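Sulfate transporter/antisigma-factor antagonist STAS (Planctomyces limnophilus, PDB 3T6O) probably acts as an anti-sigma factor antagonist of the STAS family, a small regulatory domain inferred to relieve inhibition of a sigma factor. Local coordinates at residues 8-11 against 16-19; 67-72 against 82-87. All coordinates share one frame; numbering follows the deposited sequence. Where two conformers were deposited one is given.

Contact 1. Residues 8-11 against 16-19; sequences RVTH and TVIS
Arg8 and Ser19, and two residues along Thr10 and Val17, form the hydrogen-bonded pairs of an antiparallel β-hairpin. Two bonds join each pair; the straightest runs from Val17 N to Thr10 O (2.7 Å, 178°). On this face a water donates to Thr10 OG1 (2.7 Å) and to Val17 O (2.9 Å); Ser19 OG lies close to the same water at a rather short 2.5 Å, so this third link is less certain. Thr10 can share in this because its OG1 lies between the backbone N and the carbonyl carbon (chi1 47°), leaning toward the neighbouring strand, 3.4 Å from Val17 CB; it has a further hydrogen bond to Glu12. The opposite face is more apolar: Val9 CG1 meets Thr16 CG2 at 3.6 Å, while Val9 CG2 lies alongside Ile18 CD1 at 3.8 Å. Branched residues suit these extended strands, and Ala42 is small enough to pack against Val9, Thr16 and Ile18. Farther out, the backbones of Thr16 and Ile18 bond to strand 50-54, fixing the hairpin's inner strand within the larger sheet. Val17 O thus receives both Thr10 N and the water, so the ladder is supplemented by a water linking Thr10 OG1 to Val17 O and by aliphatic packing on the other face.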
# COMPACT_ATOMS: atom_id res chain seq x y z
N ARG A 8 -20.62 -13.20 8.18
CA ARG A 8 -21.65 -13.98 7.50
C ARG A 8 -22.06 -13.30 6.22
O ARG A 8 -22.17 -12.08 6.11
CB ARG A 8 -22.84 -14.32 8.39
CG ARG A 8 -23.32 -13.26 9.32
CD ARG A 8 -24.78 -13.57 9.78
NE ARG A 8 -25.46 -12.38 10.31
CZ ARG A 8 -26.38 -11.71 9.63
NH1 ARG A 8 -26.96 -10.64 10.15
NH2 ARG A 8 -26.70 -12.13 8.40
N VAL A 9 -22.21 -14.11 5.18
CA VAL A 9 -22.49 -13.60 3.85
C VAL A 9 -23.89 -14.07 3.49
O VAL A 9 -24.15 -15.25 3.50
CB VAL A 9 -21.47 -14.11 2.81
CG1 VAL A 9 -21.84 -13.64 1.40
CG2 VAL A 9 -19.97 -13.66 3.16
N THR A 10 -24.80 -13.14 3.20
CA THR A 10 -26.17 -13.51 2.79
C THR A 10 -26.50 -12.86 1.44
O THR A 10 -25.85 -11.89 1.01
CB THR A 10 -27.19 -13.10 3.83
OG1 THR A 10 -26.92 -11.75 4.21
CG2 THR A 10 -27.16 -14.02 5.11
N HIS A 11 -27.43 -13.45 0.72
CA HIS A 11 -27.89 -12.91 -0.53
C HIS A 11 -29.29 -12.42 -0.31
O HIS A 11 -30.17 -13.21 -0.00
CB HIS A 11 -27.90 -14.01 -1.56
CG HIS A 11 -26.54 -14.42 -2.01
ND1 HIS A 11 -25.71 -13.58 -2.72
CD2 HIS A 11 -25.85 -15.56 -1.82
CE1 HIS A 11 -24.56 -14.19 -2.95
NE2 HIS A 11 -24.63 -15.41 -2.44
N THR A 16 -25.21 -8.86 -2.17
CA THR A 16 -24.45 -9.71 -1.30
C THR A 16 -24.24 -8.90 -0.05
O THR A 16 -23.59 -7.83 -0.10
CB THR A 16 -23.08 -10.08 -1.91
OG1 THR A 16 -23.25 -10.85 -3.11
CG2 THR A 16 -22.22 -10.87 -0.91
N VAL A 17 -24.74 -9.39 1.06
CA VAL A 17 -24.73 -8.63 2.28
C VAL A 17 -23.68 -9.25 3.16
O VAL A 17 -23.71 -10.45 3.39
CB VAL A 17 -26.11 -8.65 3.01
CG1 VAL A 17 -26.03 -7.87 4.33
CG2 VAL A 17 -27.26 -8.06 2.13
N ILE A 18 -22.73 -8.45 3.63
CA ILE A 18 -21.72 -8.90 4.60
C ILE A 18 -22.06 -8.37 6.00
O ILE A 18 -22.24 -7.15 6.18
CB ILE A 18 -20.34 -8.31 4.24
CG1 ILE A 18 -20.00 -8.59 2.77
CG2 ILE A 18 -19.25 -8.69 5.31
CD1 ILE A 18 -19.85 -9.99 2.37
N SER A 19 -22.19 -9.26 6.97
CA SER A 19 -22.53 -8.87 8.33
C SER A 19 -21.52 -9.48 9.31
O SER A 19 -20.85 -10.49 8.99
CB SER A 19 -23.93 -9.41 8.71
OG SER A 19 -24.89 -9.26 7.66
O HOH W 1 -25.03 -11.07 5.94

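Contact 2. Residues 67-72 against 82-87; sequences ELLVRG and GVFALC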
# COMPACT_ATOMS: atom_id res chain seq x y z
N GLU A 67 -8.70 -0.80 4.55
CA GLU A 67 -7.89 -1.40 3.50
C GLU A 67 -8.55 -2.66 2.92
O GLU A 67 -8.60 -2.82 1.70
CB GLU A 67 -6.51 -1.77 4.03
CG GLU A 67 -5.57 -0.64 4.12
CD GLU A 67 -4.23 -1.02 4.79
OE1 GLU A 67 -3.98 -2.26 5.03
OE2 GLU A 67 -3.46 -0.07 5.06
N LEU A 68 -9.05 -3.54 3.77
CA LEU A 68 -9.78 -4.72 3.25
C LEU A 68 -10.97 -4.31 2.40
O LEU A 68 -11.18 -4.85 1.32
CB LEU A 68 -10.29 -5.62 4.36
CG LEU A 68 -10.97 -6.95 3.93
CD1 LEU A 68 -10.07 -7.81 3.02
CD2 LEU A 68 -11.36 -7.70 5.18
N LEU A 69 -11.78 -3.38 2.90
CA LEU A 69 -12.97 -2.92 2.18
C LEU A 69 -12.61 -2.40 0.76
O LEU A 69 -13.31 -2.68 -0.24
CB LEU A 69 -13.72 -1.89 2.99
CG LEU A 69 -14.51 -2.26 4.28
CD1 LEU A 69 -15.34 -1.07 4.78
CD2 LEU A 69 -15.41 -3.43 4.10
N VAL A 70 -11.47 -1.72 0.68
CA VAL A 70 -10.97 -1.14 -0.58
C VAL A 70 -10.61 -2.28 -1.54
O VAL A 70 -10.88 -2.20 -2.72
CB VAL A 70 -9.82 -0.16 -0.32
CG1 VAL A 70 -9.05 0.21 -1.58
CG2 VAL A 70 -10.35 1.16 0.40
N ARG A 71 -10.06 -3.36 -1.01
CA ARG A 71 -9.75 -4.53 -1.83
C ARG A 71 -11.01 -5.14 -2.41
O ARG A 71 -11.02 -5.58 -3.56
CB ARG A 71 -8.96 -5.60 -1.07
CG ARG A 71 -7.61 -5.16 -0.62
CD ARG A 71 -6.95 -6.22 0.27
NE ARG A 71 -6.61 -7.37 -0.51
CZ ARG A 71 -6.28 -8.57 -0.03
NH1 ARG A 71 -6.28 -8.80 1.28
NH2 ARG A 71 -5.94 -9.54 -0.88
N GLY A 72 -12.05 -5.21 -1.60
CA GLY A 72 -13.35 -5.71 -2.05
C GLY A 72 -13.91 -4.78 -3.10
O GLY A 72 -14.30 -5.21 -4.18
N GLY A 82 -22.38 -1.50 -10.84
CA GLY A 82 -21.92 -2.08 -9.57
C GLY A 82 -22.18 -1.10 -8.43
O GLY A 82 -22.36 0.09 -8.67
N VAL A 83 -22.25 -1.58 -7.19
CA VAL A 83 -22.47 -0.70 -6.06
C VAL A 83 -21.83 -1.34 -4.87
O VAL A 83 -22.04 -2.52 -4.61
CB VAL A 83 -23.98 -0.48 -5.70
CG1 VAL A 83 -24.12 0.36 -4.42
CG2 VAL A 83 -24.77 0.11 -6.87
N PHE A 84 -21.05 -0.55 -4.14
CA PHE A 84 -20.41 -1.01 -2.92
C PHE A 84 -20.87 -0.02 -1.86
O PHE A 84 -20.48 1.17 -1.92
CB PHE A 84 -18.88 -0.97 -3.08
CG PHE A 84 -18.13 -1.59 -1.92
CD1 PHE A 84 -17.81 -0.86 -0.83
CD2 PHE A 84 -17.69 -2.90 -1.99
CE1 PHE A 84 -17.12 -1.41 0.25
CE2 PHE A 84 -17.01 -3.48 -0.94
CZ PHE A 84 -16.72 -2.72 0.19
N ALA A 85 -21.72 -0.47 -0.94
CA ALA A 85 -22.45 0.40 0.01
C ALA A 85 -22.19 -0.04 1.46
O ALA A 85 -21.81 -1.19 1.76
CB ALA A 85 -23.99 0.38 -0.31
N LEU A 86 -22.37 0.89 2.37
CA LEU A 86 -22.34 0.57 3.80
C LEU A 86 -23.70 0.87 4.43
O LEU A 86 -24.50 1.65 3.87
CB LEU A 86 -21.29 1.43 4.47
CG LEU A 86 -19.88 1.54 3.89
CD1 LEU A 86 -19.02 2.45 4.81
CD2 LEU A 86 -19.24 0.21 3.72
N CYS A 87 -23.97 0.24 5.56
CA CYS A 87 -25.11 0.61 6.39
C CYS A 87 -24.86 0.32 7.85
O CYS A 87 -23.93 -0.37 8.19
CB CYS A 87 -26.44 -0.05 5.97
SG CYS A 87 -26.54 -1.85 6.19
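Phe84 reaches from its strand to the helix and sets the end of its ring against the backbone around Leu69. Its CZ comes 3.4 Å from Leu69 O and 4.2 Å from Leu69 CD2, while CE2 lies 4.0 Å from Gly72 C. The ring meets the helix backbone obliquely. Phe84 can span this gap because its CG is anti to the backbone N (chi1 -173°), and the second torsion of -87° turns the ring roughly perpendicular to the plane of its CA, CB and CG atoms. A long, flat, apolar side chain suits the place, since the axes of helix 67-72 and strand 83-87 approach no closer than 10.4 Å.

Leu69 crosses Phe84 at about a right angle. Its CG stands beside the backbone N (chi1 -71°), and the two methyls divide the work: CD2 goes to the Phe84 ring, while CD1 meets Leu86 CD2 at 4.2 Å. Leu86 does not set out toward the helix, but the end of its side chain bends nearer. Gly72 lies three residues after Leu69, on the same side of the helix, and the lack of a side chain there lets the ring settle close to the main chain. With no hydrogen bond across the pair of segments, the contact is entirely one of packing.

Around this buried layer, Trp106 touches both Leu69 and the Phe84 ring, and Ile53 of strand 50-54 lies against Phe84 and Leu86. On another side of the helix, Leu68 packs on helix 29-41, while Arg71 makes a salt bridge to Glu95 of a neighbouring subunit. Helix 63-76 lies in the crossover connection between the adjacent parallel strands 50-54 and 83-87, a beta-alpha-beta arrangement, and here it packs against the second of them.

How the contacts relate
From the N terminus, contact 1 comes first: the chain runs out along 8-11, turns, and returns along 16-19, closing a short hairpin at one edge of the mixed sheet. The chain then forms helix 29-41 and strand 50-54 before contact 2 opens in helix 63-76 and, after a nine-residue connection, closes on strand 83-87. The two closures follow in series, neither nesting nor crossing. The centres of contact 1 and contact 2 lie about 12 Å apart. Their nearest atoms are about 6 Å apart, without touching. Strand 50-54 bridges them, since it pairs with 15-19 on one side and 83-87 on the other. Contact 1 thus ties strand to strand, and contact 2 holds a helix onto the same sheet.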